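Local structure of uncharacterized protein (Candida albicans, 5K04) at residues 149-152 / 153-157; 479-482 / 483-487; 490-493 / 494-497. The protein probably serves as the non-catalytic, helical auxiliary subunit of the NatB N-terminal acetyltransferase complex, supporting its NAT3 partner. All coordinates share one frame; numbering follows the deposited sequence.

Contact 1: 149-152 / 153-157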
# COMPACT_ATOMS: atom_id res chain seq x y z
N TYR A 149 3.47 -27.69 6.99
CA TYR A 149 2.51 -28.49 6.24
C TYR A 149 1.09 -28.21 6.71
O TYR A 149 0.19 -27.96 5.90
CB TYR A 149 2.90 -29.96 6.41
CG TYR A 149 2.18 -30.93 5.52
CD1 TYR A 149 1.71 -30.54 4.27
CD2 TYR A 149 1.98 -32.25 5.94
CE1 TYR A 149 1.05 -31.44 3.44
CE2 TYR A 149 1.32 -33.17 5.11
CZ TYR A 149 0.86 -32.76 3.86
OH TYR A 149 0.21 -33.64 3.03
N ALA A 150 0.89 -28.19 8.04
CA ALA A 150 -0.42 -27.91 8.63
C ALA A 150 -0.89 -26.51 8.30
O ALA A 150 -2.05 -26.29 7.91
CB ALA A 150 -0.35 -28.09 10.15
N PHE A 151 -0.01 -25.53 8.48
CA PHE A 151 -0.36 -24.15 8.15
C PHE A 151 -0.72 -24.01 6.68
O PHE A 151 -1.62 -23.24 6.32
CB PHE A 151 0.80 -23.23 8.54
CG PHE A 151 0.49 -21.77 8.36
CD1 PHE A 151 -0.45 -21.13 9.16
CD2 PHE A 151 1.15 -21.04 7.38
CE1 PHE A 151 -0.72 -19.78 8.98
CE2 PHE A 151 0.88 -19.70 7.21
CZ PHE A 151 -0.06 -19.07 8.00
N SER A 152 -0.05 -24.78 5.81
CA SER A 152 -0.31 -24.70 4.38
C SER A 152 -1.72 -25.18 4.04
O SER A 152 -2.24 -24.79 2.99
CB SER A 152 0.74 -25.52 3.61
OG SER A 152 0.58 -26.91 3.80
N PHE A 153 -2.33 -26.00 4.90
CA PHE A 153 -3.71 -26.43 4.66
C PHE A 153 -4.69 -25.30 4.93
O PHE A 153 -5.71 -25.17 4.24
CB PHE A 153 -4.06 -27.63 5.53
CG PHE A 153 -3.57 -28.92 4.97
CD1 PHE A 153 -4.16 -29.46 3.83
CD2 PHE A 153 -2.51 -29.59 5.56
CE1 PHE A 153 -3.70 -30.66 3.29
CE2 PHE A 153 -2.04 -30.79 5.03
CZ PHE A 153 -2.64 -31.33 3.89
N HIS A 154 -4.39 -24.48 5.93
CA HIS A 154 -5.14 -23.25 6.14
C HIS A 154 -5.01 -22.31 4.94
O HIS A 154 -6.00 -21.71 4.51
CB HIS A 154 -4.64 -22.54 7.40
CG HIS A 154 -5.06 -21.11 7.46
ND1 HIS A 154 -6.38 -20.74 7.59
CD2 HIS A 154 -4.35 -19.97 7.39
CE1 HIS A 154 -6.46 -19.42 7.62
NE2 HIS A 154 -5.24 -18.93 7.50
N LEU A 155 -3.78 -22.12 4.44
CA LEU A 155 -3.56 -21.29 3.26
C LEU A 155 -4.43 -21.74 2.10
O LEU A 155 -5.06 -20.92 1.42
CB LEU A 155 -2.10 -21.33 2.85
CG LEU A 155 -1.10 -20.66 3.81
CD1 LEU A 155 0.28 -20.68 3.15
CD2 LEU A 155 -1.53 -19.22 4.18
N LEU A 156 -4.48 -23.06 1.86
CA LEU A 156 -5.31 -23.62 0.79
C LEU A 156 -6.78 -23.35 1.04
O LEU A 156 -7.51 -22.97 0.12
CB LEU A 156 -5.09 -25.13 0.69
CG LEU A 156 -3.90 -25.68 -0.06
CD1 LEU A 156 -3.84 -27.20 0.13
CD2 LEU A 156 -4.02 -25.30 -1.54
N LEU A 157 -7.23 -23.56 2.28
CA LEU A 157 -8.62 -23.32 2.65
C LEU A 157 -9.05 -21.89 2.36
O LEU A 157 -10.26 -21.62 2.26
CB LEU A 157 -8.82 -23.61 4.14
CG LEU A 157 -8.94 -25.08 4.48
CD1 LEU A 157 -8.86 -25.29 5.99
CD2 LEU A 157 -10.25 -25.59 3.93
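F153 meets Y149 one turn earlier along helix 143-157, a largely buried helix of this all-helical subunit that is packed against its neighbours on several sides. Starting at the root of F153, CB rests 3.4 Å from A150 O. With CG anti to the carbonyl carbon (chi1 -81°), the ring swings back toward Y149, and CD2 comes within 3.2 Å of Y149 O. Farther out, CE2 lies over one face of the tyrosine ring, near its rim and 3.5 Å from Y149 CE1, while CZ reaches to 3.8 Å from Y149 OH. The rings meet obliquely, with planes 48° apart. Two broad apolar rings suit the space between helices 126-138 and 162-177, where L175 touches Y149, L171 touches F153 and N130 touches both side chains.

Round the helix, the F151 side chain lies beside H154 and crosses L155. H154 suits a buried seam because its NE2 is hydrogen-bonded to E493. S152 is small and carries a hydroxyl that can bond: its OG is hydrogen-bonded to N130 ND2. L155 N bonds to F151 O, as in an ordinary helical turn. Beside that bond, F151 CE2 meets the branched end of L155 at CD2, 3.9 Å away.

Contact 2: 479-482 / 483-487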
# COMPACT_ATOMS: atom_id res chain seq x y z
N SER A 479 11.35 -11.86 4.40
CA SER A 479 10.43 -11.90 5.54
C SER A 479 9.61 -13.19 5.56
O SER A 479 9.41 -13.79 6.63
CB SER A 479 9.51 -10.67 5.47
OG SER A 479 10.26 -9.47 5.50
N ILE A 480 9.13 -13.63 4.39
CA ILE A 480 8.38 -14.89 4.31
C ILE A 480 9.25 -16.08 4.67
O ILE A 480 8.81 -17.00 5.36
CB ILE A 480 7.77 -15.04 2.90
CG1 ILE A 480 6.72 -13.95 2.65
CG2 ILE A 480 7.19 -16.43 2.74
CD1 ILE A 480 6.19 -13.93 1.24
N ILE A 481 10.51 -16.07 4.23
CA ILE A 481 11.42 -17.18 4.52
C ILE A 481 11.73 -17.23 6.01
O ILE A 481 11.69 -18.29 6.64
CB ILE A 481 12.71 -17.04 3.68
CG1 ILE A 481 12.42 -17.31 2.20
CG2 ILE A 481 13.81 -17.97 4.19
CD1 ILE A 481 13.65 -17.20 1.29
N GLN A 482 12.04 -16.07 6.59
CA GLN A 482 12.36 -16.00 8.01
C GLN A 482 11.13 -16.26 8.87
O GLN A 482 11.23 -16.89 9.93
CB GLN A 482 12.94 -14.62 8.34
CG GLN A 482 14.30 -14.34 7.74
CD GLN A 482 14.72 -12.89 7.94
OE1 GLN A 482 14.00 -12.10 8.55
NE2 GLN A 482 15.91 -12.55 7.43
N GLY A 483 9.97 -15.76 8.44
CA GLY A 483 8.75 -16.03 9.18
C GLY A 483 8.43 -17.51 9.25
O GLY A 483 7.95 -17.99 10.27
N PHE A 484 8.68 -18.24 8.15
CA PHE A 484 8.55 -19.70 8.21
C PHE A 484 9.64 -20.33 9.06
O PHE A 484 9.36 -21.22 9.88
CB PHE A 484 8.57 -20.28 6.79
CG PHE A 484 7.21 -20.37 6.13
CD1 PHE A 484 6.39 -21.46 6.34
CD2 PHE A 484 6.79 -19.37 5.26
CE1 PHE A 484 5.16 -21.55 5.72
CE2 PHE A 484 5.55 -19.45 4.63
CZ PHE A 484 4.73 -20.54 4.87
N ASP A 485 10.90 -19.90 8.89
CA ASP A 485 12.02 -20.51 9.62
C ASP A 485 11.84 -20.33 11.12
O ASP A 485 12.12 -21.25 11.91
CB ASP A 485 13.35 -19.89 9.20
CG ASP A 485 13.88 -20.47 7.90
OD1 ASP A 485 13.23 -21.37 7.33
OD2 ASP A 485 14.95 -20.00 7.47
N ASN A 486 11.45 -19.14 11.53
CA ASN A 486 10.93 -18.98 12.87
C ASN A 486 9.63 -19.36 13.54
O ASN A 486 9.35 -18.95 14.66
CB ASN A 486 11.19 -17.56 13.36
CG ASN A 486 12.69 -17.18 13.23
OD1 ASN A 486 13.48 -17.42 14.14
ND2 ASN A 486 13.08 -16.64 12.08
N GLY A 487 8.76 -20.05 12.86
CA GLY A 487 7.50 -20.11 13.59
C GLY A 487 6.41 -19.10 13.78
O GLY A 487 5.61 -19.24 14.71
O HOH W 1 11.67 -20.90 5.22
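N486 reaches back to Q482 at the end of helix 456-485 and gives its carbonyl two donors at once. N486 N bonds to Q482 O at 2.8 Å, a nearly straight bond of 167°, and N486 ND2 reaches the same oxygen at 2.8 Å from the opposite face of the carbonyl plane. The CG of N486 stands beside the backbone N (chi1 -54°), which folds the amide back over the last turn; Q482 O lies close to that amide's plane. Asparagine suits the spot because its short arm brings an N-H within reach of this carbonyl.

The carbonyls before it are each taken by a backbone N-H: S479 O by G483, I480 O by F484, and I481 O by D485 N at 2.9 Å. I481 O also accepts from a water, which donates as well to D485 OD1 at 2.7 Å, so the exposed carboxylate is tied to the helix it extends from. Q482 NE2 pairs with E478, and S479 OG with E475 O and with S33 OG of the NAT3 chain; I37 of that chain packs on Q482 and N486, which places this side of the helix at the subunit interface.

On the buried side, I480 CG2 lies 3.9 Å from F484 CD2, while I480 O sits at the edge of the F484 ring, in its plane. W148 and F117 meet that ring edge-to-face, and W148 NE1 donates to F484 O. G487 has a positive phi of 76°, a backbone shape that suits glycine, which has no CB to meet the preceding carbonyl. G487 N to F484 O is one of the two bonds back into the last turn that, with the positive phi, make the Schellman motif closing the helix.

Contact 3: 490-493 / 494-497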
# COMPACT_ATOMS: atom_id res chain seq x y z
N ASN A 490 1.25 -16.53 13.24
CA ASN A 490 0.51 -15.31 13.61
C ASN A 490 0.53 -14.21 12.56
O ASN A 490 -0.40 -13.40 12.49
CB ASN A 490 1.11 -14.70 14.90
CG ASN A 490 0.36 -15.12 16.11
OD1 ASN A 490 -0.78 -15.56 16.00
ND2 ASN A 490 0.96 -14.98 17.27
N LYS A 491 1.62 -14.13 11.79
CA LYS A 491 1.90 -13.00 10.92
C LYS A 491 2.15 -13.41 9.48
O LYS A 491 2.23 -12.54 8.61
CB LYS A 491 3.13 -12.24 11.42
CG LYS A 491 3.13 -11.91 12.90
CD LYS A 491 2.00 -10.92 13.26
CE LYS A 491 2.17 -10.36 14.70
NZ LYS A 491 0.96 -9.62 15.16
N LEU A 492 2.30 -14.72 9.22
CA LEU A 492 2.77 -15.20 7.93
C LEU A 492 1.80 -14.84 6.81
O LEU A 492 2.21 -14.33 5.76
CB LEU A 492 2.98 -16.71 7.98
CG LEU A 492 4.44 -17.12 8.09
CD1 LEU A 492 4.58 -18.64 8.07
CD2 LEU A 492 5.26 -16.44 6.96
N GLU A 493 0.51 -15.14 7.02
CA GLU A 493 -0.50 -14.84 6.01
C GLU A 493 -0.44 -13.39 5.57
O GLU A 493 -0.63 -13.08 4.39
CB GLU A 493 -1.89 -15.19 6.54
CG GLU A 493 -2.97 -15.17 5.49
CD GLU A 493 -4.20 -16.00 5.87
OE1 GLU A 493 -4.35 -16.43 7.04
OE2 GLU A 493 -5.04 -16.23 4.97
N GLY A 494 -0.19 -12.47 6.52
CA GLY A 494 -0.07 -11.07 6.18
C GLY A 494 1.18 -10.74 5.38
O GLY A 494 1.16 -9.84 4.53
N PHE A 495 2.29 -11.44 5.65
CA PHE A 495 3.47 -11.28 4.79
C PHE A 495 3.17 -11.73 3.37
O PHE A 495 3.50 -11.04 2.40
CB PHE A 495 4.66 -12.09 5.33
CG PHE A 495 5.18 -11.65 6.66
CD1 PHE A 495 4.80 -10.44 7.22
CD2 PHE A 495 6.07 -12.45 7.36
CE1 PHE A 495 5.29 -10.04 8.45
CE2 PHE A 495 6.56 -12.06 8.60
CZ PHE A 495 6.17 -10.85 9.14
N ILE A 496 2.55 -12.90 3.24
CA ILE A 496 2.26 -13.48 1.93
C ILE A 496 1.31 -12.58 1.17
O ILE A 496 1.54 -12.25 -0.01
CB ILE A 496 1.70 -14.90 2.12
CG1 ILE A 496 2.79 -15.82 2.68
CG2 ILE A 496 1.13 -15.44 0.82
CD1 ILE A 496 2.26 -17.15 3.24
N ASN A 497 0.24 -12.12 1.83
CA ASN A 497 -0.75 -11.26 1.18
C ASN A 497 -0.15 -9.91 0.81
O ASN A 497 -0.48 -9.34 -0.23
CB ASN A 497 -1.97 -11.07 2.08
CG ASN A 497 -2.88 -12.30 2.09
OD1 ASN A 497 -2.91 -13.06 1.13
ND2 ASN A 497 -3.62 -12.50 3.17
O HOH W 2 -1.00 -12.81 9.59
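F495 lies over the carbonyl of K491, whose oxygen stands 3.6 Å above one face of the ring, toward the rim. K491 O also accepts from F495 N, 3.2 Å away, so one residue both bonds to K491 and covers it. CG of F495 beside its own N (chi1 -65°) turns the ring back along the helix, and CZ comes 4.0 Å from K491 CB. L492 meets the other part of the ring, CD2 to CD2 at 4.1 Å, the two side chains crossing at about a right angle. A large flat residue suits this turn, since it spans both neighbours.

Next along the helix, N497 N bonds to E493 O at 2.9 Å, and the two side chains run side by side, E493 CG 3.6 Å from N497 ND2. The carboxylate and amide planes are 44° apart. The polar end of E493 goes elsewhere, to H154 NE2. I496 CG1 comes 3.5 Å from L492 O, and the side chain also touches L155 and Y124.

Farther out, a water stands in the first turn: it donates to N490 O at 3.0 Å and accepts from G494 N, the pair that a regular helix would join directly. N490 O also accepts from Q8 NE2 of the NAT3 chain. K491 NZ bonds to F7 O of the NAT3 chain, and M9 of that chain packs on F495, while Q186 OE1 takes N490 N. Here the water-bridged first turn of helix 489-503 meets the partner subunit, in a helical-repeat family of the tetratricopeptide clan.

In the fold
Three helices come together here. Contact 2 closes helix 456-485 and contact 3 opens helix 489-503, the next helix in the chain; their centres lie 10 Å apart. L492 is the shared piece: its CD1 comes 3.6 Å from F484 CD2, and its CB 3.7 Å from F151 CE2 of contact 1. Contacts 1 and 3, centres 12 Å apart, also share the probable hydrogen bond from H154 NE2 to E493 OE1, 2.7 Å. The centres of contacts 1 and 2 are 15 Å apart and their nearest atoms about 4 Å, without touching. Contacts 2 and 3 both meet NAT3, presumably the catalytic subunit, whereas contact 1 touches contact 3 but no other chain.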